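PDB 1E5P: aphrodisin from Mesocricetus auratus, which acts as an aphrodisiac pheromone that elicits copulatory behaviour from male hamsters and, as a lipocalin, probably binds small odorant molecules. Local coordinates for residues A[10-15]-A[31-36]; A[44-49]-A[59-64]. All blocks are in the same frame, centred on the assembly; numbering follows the deposited sequence.

Contact 1: residues A[10-15]-A[31-36]; sequences WYTIVI and FYFRHI
Thr12 stands in for backbone between segments 10-15 and 31-36, whose strands 11-15 and 32-36 run antiparallel at 143°. Its CB lies 3.3 Å from Phe31 O. One branch, OG1, is held anti to the carbonyl carbon (chi1 -56°) and turned into the opposing strand, where it donates to Phe31 O at 2.7 Å and accepts from Phe33 N at 2.8 Å, the latter bond nearly straight at 167°. Held by two hydrogen bonds, one given and one received, the buried hydroxyl also sits over one face of the Phe31 ring. The other branch, CG2, touches Phe31 O at 3.5 Å. Water 1 bridges Thr12 N (2.8 Å) and Phe33 O (2.7 Å), which have no direct bond to each other.

Phe33 O also accepts from Arg34 NH1. That guanidinium meets Tyr11 obliquely: NH1 lies at the edge of the phenol ring, while Tyr11 CE1 lies over one guanidinium face. Arg34 NH2 forms a salt bridge with Asp147 OD1. Farther along, Trp10 N bonds to Arg34 O at 3.2 Å, and Trp10 CD1 rests 3.8 Å from Ile36 CD1. The indole NE1 bonds to Leu6 O, and Lys114 makes a cation-pi contact with the ring, a setting characteristic of the Gly-X-Trp tryptophan on the first strand of the lipocalin barrel.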
ATOM      1  N   TRP A  10      -6.815  -9.092  -1.480  1.00 19.25           N
ATOM      2  CA  TRP A  10      -6.061  -8.484  -0.390  1.00 18.81           C
ATOM      3  C   TRP A  10      -6.822  -7.239   0.118  1.00 19.25           C
ATOM      4  O   TRP A  10      -7.566  -6.638  -0.656  1.00 19.24           O
ATOM      5  CB  TRP A  10      -4.698  -7.955  -0.856  1.00 20.03           C
ATOM      6  CG  TRP A  10      -3.755  -9.005  -1.337  1.00 21.75           C
ATOM      7  CD1 TRP A  10      -3.538  -9.372  -2.641  1.00 23.54           C
ATOM      8  CD2 TRP A  10      -2.933  -9.859  -0.529  1.00 21.41           C
ATOM      9  NE1 TRP A  10      -2.622 -10.406  -2.678  1.00 23.79           N
ATOM     10  CE2 TRP A  10      -2.240 -10.716  -1.404  1.00 22.76           C
ATOM     11  CE3 TRP A  10      -2.722  -9.955   0.844  1.00 21.03           C
ATOM     12  CZ2 TRP A  10      -1.334 -11.671  -0.933  1.00 23.58           C
ATOM     13  CZ3 TRP A  10      -1.828 -10.912   1.306  1.00 21.92           C
ATOM     14  CH2 TRP A  10      -1.153 -11.743   0.410  1.00 23.60           C
ATOM     15  N   TYR A  11      -6.598  -6.947   1.388  1.00 19.76           N
ATOM     16  CA  TYR A  11      -7.142  -5.759   2.031  1.00 19.70           C
ATOM     17  C   TYR A  11      -5.989  -4.945   2.623  1.00 20.03           C
ATOM     18  O   TYR A  11      -4.942  -5.489   2.919  1.00 19.82           O
ATOM     19  CB  TYR A  11      -8.076  -6.145   3.196  1.00 22.18           C
ATOM     20  CG  TYR A  11      -9.284  -6.940   2.755  1.00 26.20           C
ATOM     21  CD1 TYR A  11     -10.371  -6.301   2.185  1.00 29.28           C
ATOM     22  CD2 TYR A  11      -9.317  -8.319   2.902  1.00 27.58           C
ATOM     23  CE1 TYR A  11     -11.484  -7.011   1.767  1.00 31.42           C
ATOM     24  CE2 TYR A  11     -10.421  -9.048   2.492  1.00 29.87           C
ATOM     25  CZ  TYR A  11     -11.496  -8.388   1.934  1.00 31.86           C
ATOM     26  OH  TYR A  11     -12.604  -9.087   1.521  0.50 32.51           O
ATOM     27  N   THR A  12      -6.171  -3.627   2.757  1.00 19.24           N
ATOM     28  CA  THR A  12      -5.147  -2.830   3.442  1.00 18.59           C
ATOM     29  C   THR A  12      -5.358  -2.988   4.955  1.00 19.01           C
ATOM     30  O   THR A  12      -6.467  -2.732   5.455  1.00 19.24           O
ATOM     31  CB  THR A  12      -5.258  -1.338   3.106  1.00 17.33           C
ATOM     32  OG1 THR A  12      -5.190  -1.165   1.699  1.00 18.62           O
ATOM     33  CG2 THR A  12      -4.082  -0.564   3.725  1.00 17.01           C
ATOM     34  N   ILE A  13      -4.306  -3.455   5.633  1.00 18.73           N
ATOM     35  CA  ILE A  13      -4.438  -3.614   7.090  1.00 19.91           C
ATOM     36  C   ILE A  13      -3.884  -2.364   7.775  1.00 19.97           C
ATOM     37  O   ILE A  13      -4.533  -1.769   8.645  1.00 21.65           O
ATOM     38  CB  ILE A  13      -3.712  -4.863   7.582  1.00 21.03           C
ATOM     39  CG1 ILE A  13      -4.064  -6.115   6.753  1.00 19.24           C
ATOM     40  CG2 ILE A  13      -4.020  -5.086   9.066  1.00 22.13           C
ATOM     41  CD1 ILE A  13      -5.534  -6.388   6.660  1.00 19.45           C
ATOM     42  N   VAL A  14      -2.668  -1.977   7.417  1.00 19.80           N
ATOM     43  CA  VAL A  14      -2.038  -0.795   8.038  1.00 20.22           C
ATOM     44  C   VAL A  14      -1.285  -0.016   6.967  1.00 19.74           C
ATOM     45  O   VAL A  14      -0.838  -0.597   5.972  1.00 20.52           O
ATOM     46  CB  VAL A  14      -1.050  -1.146   9.170  1.00 22.88           C
ATOM     47  CG1 VAL A  14      -1.626  -1.952  10.305  0.50 21.41           C
ATOM     48  CG2 VAL A  14       0.207  -1.772   8.594  0.50 22.77           C
ATOM     49  N   ILE A  15      -1.166   1.304   7.144  1.00 19.51           N
ATOM     50  CA  ILE A  15      -0.354   2.131   6.298  1.00 19.70           C
ATOM     51  C   ILE A  15       0.462   3.065   7.224  1.00 19.64           C
ATOM     52  O   ILE A  15      -0.170   3.545   8.179  1.00 19.51           O
ATOM     53  CB  ILE A  15      -1.095   3.035   5.301  1.00 20.68           C
ATOM     54  CG1 ILE A  15      -1.925   2.227   4.302  1.00 20.16           C
ATOM     55  CG2 ILE A  15      -0.075   3.868   4.499  1.00 21.01           C
ATOM     56  CD1 ILE A  15      -2.852   3.093   3.465  1.00 19.06           C
ATOM     57  N   PHE A  31      -5.556   4.197   0.913  1.00 18.41           N
ATOM     58  CA  PHE A  31      -6.293   3.341  -0.031  1.00 18.98           C
ATOM     59  C   PHE A  31      -6.530   1.972   0.575  1.00 18.22           C
ATOM     60  O   PHE A  31      -5.796   1.489   1.447  1.00 18.77           O
ATOM     61  CB  PHE A  31      -5.559   3.310  -1.360  1.00 20.81           C
ATOM     62  CG  PHE A  31      -4.326   2.441  -1.213  1.00 22.58           C
ATOM     63  CD1 PHE A  31      -3.165   2.885  -0.623  1.00 25.27           C
ATOM     64  CD2 PHE A  31      -4.404   1.143  -1.685  1.00 25.12           C
ATOM     65  CE1 PHE A  31      -2.083   2.014  -0.500  1.00 26.92           C
ATOM     66  CE2 PHE A  31      -3.331   0.283  -1.579  0.50 25.87           C
ATOM     67  CZ  PHE A  31      -2.163   0.729  -0.979  0.50 26.18           C
ATOM     68  N   TYR A  32      -7.635   1.418   0.088  1.00 16.28           N
ATOM     69  CA  TYR A  32      -8.144   0.159   0.591  1.00 16.38           C
ATOM     70  C   TYR A  32      -8.048  -0.907  -0.512  1.00 16.10           C
ATOM     71  O   TYR A  32      -8.853  -0.921  -1.443  1.00 15.76           O
ATOM     72  CB  TYR A  32      -9.590   0.347   1.051  1.00 16.67           C
ATOM     73  CG  TYR A  32      -9.786   1.495   2.048  1.00 15.89           C
ATOM     74  CD1 TYR A  32     -10.040   2.789   1.654  1.00 16.95           C
ATOM     75  CD2 TYR A  32      -9.652   1.209   3.402  1.00 16.43           C
ATOM     76  CE1 TYR A  32     -10.200   3.798   2.609  1.00 18.39           C
ATOM     77  CE2 TYR A  32      -9.823   2.199   4.361  1.00 18.11           C
ATOM     78  CZ  TYR A  32     -10.079   3.484   3.946  1.00 18.96           C
ATOM     79  OH  TYR A  32     -10.237   4.496   4.881  1.00 20.93           O
ATOM     80  N   PHE A  33      -7.022  -1.768  -0.377  1.00 16.44           N
ATOM     81  CA  PHE A  33      -6.879  -2.819  -1.389  1.00 16.73           C
ATOM     82  C   PHE A  33      -8.132  -3.683  -1.527  1.00 16.77           C
ATOM     83  O   PHE A  33      -8.890  -3.880  -0.582  1.00 16.49           O
ATOM     84  CB  PHE A  33      -5.759  -3.805  -0.986  1.00 18.16           C
ATOM     85  CG  PHE A  33      -4.364  -3.516  -1.389  1.00 21.71           C
ATOM     86  CD1 PHE A  33      -3.940  -3.641  -2.706  1.00 23.96           C
ATOM     87  CD2 PHE A  33      -3.416  -3.181  -0.431  1.00 24.25           C
ATOM     88  CE1 PHE A  33      -2.628  -3.402  -3.055  1.00 24.19           C
ATOM     89  CE2 PHE A  33      -2.094  -2.939  -0.775  1.00 24.76           C
ATOM     90  CZ  PHE A  33      -1.716  -3.042  -2.090  1.00 24.67           C
ATOM     91  N   ARG A  34      -8.290  -4.244  -2.737  1.00 16.82           N
ATOM     92  CA  ARG A  34      -9.277  -5.285  -2.977  1.00 17.05           C
ATOM     93  C   ARG A  34      -8.624  -6.473  -3.703  1.00 18.39           C
ATOM     94  O   ARG A  34      -8.981  -7.614  -3.366  1.00 19.68           O
ATOM     95  CB  ARG A  34     -10.473  -4.803  -3.808  1.00 18.09           C
ATOM     96  CG  ARG A  34     -11.373  -3.808  -3.036  1.00 19.44           C
ATOM     97  CD  ARG A  34     -12.156  -4.542  -1.968  1.00 20.84           C
ATOM     98  NE  ARG A  34     -13.115  -3.738  -1.183  1.00 20.10           N
ATOM     99  CZ  ARG A  34     -12.743  -3.115  -0.063  1.00 20.38           C
ATOM    100  NH1 ARG A  34     -11.497  -3.183   0.383  1.00 20.28           N
ATOM    101  NH2 ARG A  34     -13.650  -2.440   0.648  1.00 21.85           N
ATOM    102  N   HIS A  35      -7.680  -6.241  -4.614  1.00 16.83           N
ATOM    103  CA  HIS A  35      -7.162  -7.420  -5.357  1.00 18.19           C
ATOM    104  C   HIS A  35      -5.903  -7.034  -6.097  1.00 17.94           C
ATOM    105  O   HIS A  35      -5.700  -5.851  -6.385  1.00 17.96           O
ATOM    106  CB  HIS A  35      -8.227  -7.782  -6.427  1.00 21.32           C
ATOM    107  CG  HIS A  35      -8.192  -9.240  -6.810  1.00 25.02           C
ATOM    108  ND1 HIS A  35      -8.923 -10.182  -6.119  1.00 28.47           N
ATOM    109  CD2 HIS A  35      -7.521  -9.908  -7.761  1.00 27.45           C
ATOM    110  CE1 HIS A  35      -8.716 -11.382  -6.642  1.00 29.33           C
ATOM    111  NE2 HIS A  35      -7.857 -11.249  -7.639  1.00 29.51           N
ATOM    112  N   ILE A  36      -5.041  -8.024  -6.367  1.00 18.10           N
ATOM    113  CA  ILE A  36      -3.859  -7.810  -7.175  1.00 18.04           C
ATOM    114  C   ILE A  36      -3.882  -8.937  -8.241  1.00 18.55           C
ATOM    115  O   ILE A  36      -4.125 -10.072  -7.856  1.00 20.35           O
ATOM    116  CB  ILE A  36      -2.559  -7.931  -6.367  1.00 18.70           C
ATOM    117  CG1 ILE A  36      -2.483  -6.784  -5.341  1.00 19.23           C
ATOM    118  CG2 ILE A  36      -1.344  -7.897  -7.291  1.00 19.52           C
ATOM    119  CD1 ILE A  36      -1.270  -6.881  -4.426  1.00 22.36           C
TER
HETATM  120  O   HOH W   1      -8.742  -2.828   1.890  1.00 27.19           O

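Contact 2: residues A[44-49]-A[59-64]; sequences EMEITF and KTTVIG
Strands 44-49 and 59-64 are the paired arms of an antiparallel beta hairpin in the lipocalin barrel wall. Six backbone hydrogen bonds join the hydrogen-bonded pairs Met45-Gly64 (Met45 is selenomethionine), Ile47-Val62 and Phe49-Thr60; Ile47 N reaches Val62 O at 2.8 Å, nearly along the C=O axis. CA-H...O contacts reinforce the ladder, as from Thr48 CA to Thr60 O at 3.3 Å.

Apolar contacts gather on the face bearing Ile47, Phe49, Thr60 and Val62. With CG in the crowded position between backbone N and carbonyl carbon (chi1 61°), Phe49 lays its ring across the neighbouring strand. Thr60 CB stands over one ring face in a CH-pi contact, 3.8 Å from the centroid, and Val62 CG2 lies 3.8 Å from Phe49 CE1, at the ring edge. An alanine at Phe49 would remove the ring and would probably disturb the packing of Thr60 and Val62, along with the edge-to-face contact to Phe76.

On the other face, Thr48 and Thr61 lie side by side. The extended Glu46 chain crosses its neighbours obliquely, with OE2 3.5 Å from Thr61 CG2, and Ile63 folds its tip back so that CD1 presses to 3.3 Å from Glu46 CB.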
ATOM      1  N   GLU A  44       3.740  -7.056 -14.783  1.00 22.61           N
ATOM      2  CA  GLU A  44       2.661  -6.043 -14.811  1.00 22.98           C
ATOM      3  C   GLU A  44       1.765  -6.422 -13.618  1.00 24.38           C
ATOM      4  O   GLU A  44       1.368  -7.594 -13.565  1.00 24.78           O
ATOM      5  CB  GLU A  44       1.899  -6.026 -16.105  1.00 26.85           C
ATOM      6  CG  GLU A  44       2.537  -5.271 -17.254  1.00 31.41           C
ATOM      7  CD  GLU A  44       1.701  -5.494 -18.532  1.00 35.25           C
ATOM      8  OE1 GLU A  44       0.642  -6.137 -18.426  0.50 36.14           O
ATOM      9  OE2 GLU A  44       2.147  -5.032 -19.590  0.50 36.84           O
HETATM   10  N   MSE A  45       1.489  -5.529 -12.677  1.00 24.66           N
HETATM   11  CA  MSE A  45       0.730  -5.898 -11.455  1.00 26.74           C
HETATM   12  C   MSE A  45      -0.477  -4.953 -11.418  1.00 26.91           C
HETATM   13  O   MSE A  45      -0.243  -3.769 -11.177  1.00 28.64           O
HETATM   14  CB  MSE A  45       1.554  -5.765 -10.165  1.00 31.80           C
HETATM   15  CG  MSE A  45       0.876  -5.698  -8.826  1.00 38.63           C
HETATM   16 SE   MSE A  45       1.786  -5.706  -7.241  1.00 45.41          SE
HETATM   17  CE  MSE A  45       3.399  -5.216  -7.827  1.00 45.13           C
ATOM     18  N   GLU A  46      -1.650  -5.477 -11.753  1.00 24.84           N
ATOM     19  CA  GLU A  46      -2.840  -4.638 -11.694  1.00 24.11           C
ATOM     20  C   GLU A  46      -3.372  -4.612 -10.267  1.00 22.82           C
ATOM     21  O   GLU A  46      -3.611  -5.656  -9.677  1.00 23.67           O
ATOM     22  CB  GLU A  46      -3.940  -5.144 -12.596  1.00 25.61           C
ATOM     23  CG  GLU A  46      -5.201  -4.308 -12.386  1.00 26.61           C
ATOM     24  CD  GLU A  46      -6.334  -4.864 -13.224  1.00 29.06           C
ATOM     25  OE1 GLU A  46      -6.221  -6.057 -13.564  0.60 29.83           O
ATOM     26  OE2 GLU A  46      -7.251  -4.076 -13.490  0.60 28.70           O
ATOM     27  N   ILE A  47      -3.598  -3.406  -9.747  1.00 21.46           N
ATOM     28  CA  ILE A  47      -4.070  -3.306  -8.363  1.00 21.18           C
ATOM     29  C   ILE A  47      -5.482  -2.719  -8.387  1.00 18.61           C
ATOM     30  O   ILE A  47      -5.658  -1.694  -9.041  1.00 18.37           O
ATOM     31  CB  ILE A  47      -3.136  -2.397  -7.522  1.00 24.36           C
ATOM     32  CG1 ILE A  47      -1.722  -3.009  -7.522  1.00 30.18           C
ATOM     33  CG2 ILE A  47      -3.647  -2.268  -6.106  1.00 24.46           C
ATOM     34  CD1 ILE A  47      -0.635  -2.141  -6.950  1.00 33.96           C
ATOM     35  N   THR A  48      -6.406  -3.400  -7.727  1.00 17.67           N
ATOM     36  CA  THR A  48      -7.797  -2.896  -7.648  1.00 16.78           C
ATOM     37  C   THR A  48      -7.979  -2.457  -6.180  1.00 17.23           C
ATOM     38  O   THR A  48      -7.605  -3.219  -5.307  1.00 16.36           O
ATOM     39  CB  THR A  48      -8.769  -4.025  -7.969  1.00 18.85           C
ATOM     40  OG1 THR A  48      -8.505  -4.462  -9.322  1.00 19.26           O
ATOM     41  CG2 THR A  48     -10.225  -3.554  -7.899  1.00 20.66           C
ATOM     42  N   PHE A  49      -8.507  -1.259  -6.020  1.00 16.64           N
ATOM     43  CA  PHE A  49      -8.625  -0.728  -4.658  1.00 16.21           C
ATOM     44  C   PHE A  49      -9.686   0.355  -4.613  1.00 16.17           C
ATOM     45  O   PHE A  49     -10.160   0.840  -5.652  1.00 16.35           O
ATOM     46  CB  PHE A  49      -7.266  -0.138  -4.229  1.00 16.32           C
ATOM     47  CG  PHE A  49      -6.787   1.000  -5.091  1.00 16.79           C
ATOM     48  CD1 PHE A  49      -6.128   0.753  -6.290  1.00 19.20           C
ATOM     49  CD2 PHE A  49      -7.006   2.322  -4.733  1.00 17.06           C
ATOM     50  CE1 PHE A  49      -5.706   1.780  -7.111  1.00 21.42           C
ATOM     51  CE2 PHE A  49      -6.576   3.366  -5.532  1.00 18.33           C
ATOM     52  CZ  PHE A  49      -5.900   3.098  -6.720  1.00 20.14           C
ATOM     53  N   LYS A  59     -14.078   3.004  -6.705  1.00 18.73           N
ATOM     54  CA  LYS A  59     -13.342   1.769  -7.050  1.00 18.07           C
ATOM     55  C   LYS A  59     -12.404   2.110  -8.200  1.00 17.83           C
ATOM     56  O   LYS A  59     -12.816   2.765  -9.170  1.00 17.34           O
ATOM     57  CB  LYS A  59     -14.339   0.681  -7.438  1.00 20.22           C
ATOM     58  CG  LYS A  59     -13.701  -0.705  -7.366  1.00 21.11           C
ATOM     59  CD  LYS A  59     -14.694  -1.777  -7.807  1.00 23.38           C
ATOM     60  CE  LYS A  59     -14.139  -3.160  -7.455  1.00 26.23           C
ATOM     61  NZ  LYS A  59     -15.070  -4.221  -7.972  1.00 27.65           N
ATOM     62  N   THR A  60     -11.157   1.685  -8.081  1.00 17.12           N
ATOM     63  CA  THR A  60     -10.109   2.091  -8.986  1.00 16.83           C
ATOM     64  C   THR A  60      -9.184   0.954  -9.377  1.00 17.08           C
ATOM     65  O   THR A  60      -8.981   0.030  -8.592  1.00 17.22           O
ATOM     66  CB  THR A  60      -9.228   3.096  -8.151  1.00 18.87           C
ATOM     67  OG1 THR A  60     -10.091   4.065  -7.505  1.00 20.24           O
ATOM     68  CG2 THR A  60      -8.226   3.810  -9.014  1.00 20.43           C
ATOM     69  N   THR A  61      -8.669   1.026 -10.617  1.00 17.19           N
ATOM     70  CA  THR A  61      -7.626   0.081 -11.001  1.00 16.78           C
ATOM     71  C   THR A  61      -6.432   0.881 -11.536  1.00 17.47           C
ATOM     72  O   THR A  61      -6.610   1.908 -12.210  1.00 19.56           O
ATOM     73  CB  THR A  61      -8.020  -0.937 -12.081  1.00 17.60           C
ATOM     74  OG1 THR A  61      -8.456  -0.222 -13.240  1.00 19.90           O
ATOM     75  CG2 THR A  61      -9.106  -1.869 -11.581  1.00 21.18           C
ATOM     76  N   VAL A  62      -5.231   0.456 -11.188  1.00 17.35           N
ATOM     77  CA  VAL A  62      -4.014   1.031 -11.733  1.00 18.35           C
ATOM     78  C   VAL A  62      -3.087  -0.153 -12.085  1.00 19.24           C
ATOM     79  O   VAL A  62      -3.286  -1.261 -11.581  1.00 19.42           O
ATOM     80  CB  VAL A  62      -3.242   1.968 -10.788  1.00 19.47           C
ATOM     81  CG1 VAL A  62      -4.066   3.202 -10.463  1.00 20.17           C
ATOM     82  CG2 VAL A  62      -2.813   1.244  -9.530  1.00 21.40           C
ATOM     83  N   ILE A  63      -2.131   0.102 -12.952  1.00 19.00           N
ATOM     84  CA  ILE A  63      -1.160  -0.928 -13.318  1.00 20.08           C
ATOM     85  C   ILE A  63       0.245  -0.552 -12.849  1.00 19.68           C
ATOM     86  O   ILE A  63       0.673   0.573 -13.105  1.00 20.82           O
ATOM     87  CB  ILE A  63      -1.128  -1.171 -14.835  1.00 22.35           C
ATOM     88  CG1 ILE A  63      -2.511  -1.529 -15.367  1.00 27.97           C
ATOM     89  CG2 ILE A  63      -0.102  -2.264 -15.171  1.00 22.97           C
ATOM     90  CD1 ILE A  63      -3.075  -2.828 -14.855  1.00 31.37           C
ATOM     91  N   GLY A  64       0.905  -1.453 -12.138  1.00 19.25           N
ATOM     92  CA  GLY A  64       2.289  -1.239 -11.726  1.00 17.54           C
ATOM     93  C   GLY A  64       3.179  -1.980 -12.759  1.00 18.75           C
ATOM     94  O   GLY A  64       2.904  -3.142 -13.069  1.00 19.72           O
TER

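Overall arrangement
Contacts 1 and 2 follow in series along the chain and form one continuous run of sheet, their centres about 11 Å apart. Strand 32-39 joins them: Arg34 N to Thr48 O and His35 O to Thr48 N, each 2.9 Å, are probable hydrogen bonds, and Arg34 and His35 together face Thr48 in a classic beta bulge. Side chains meet across the same seam, Phe33 CE1 lying 3.4 Å from Ile47 CG2. Contact 1 is the more buried. Asp147 and Pro150 bind Arg34 of contact 1, while the Cys57-Cys149 disulfide links the C-terminal tail to strand 56-66 of contact 2. In lipocalins the ligand sits inside the barrel, to whose wall both contacts belong; odorant binding here is probably similar.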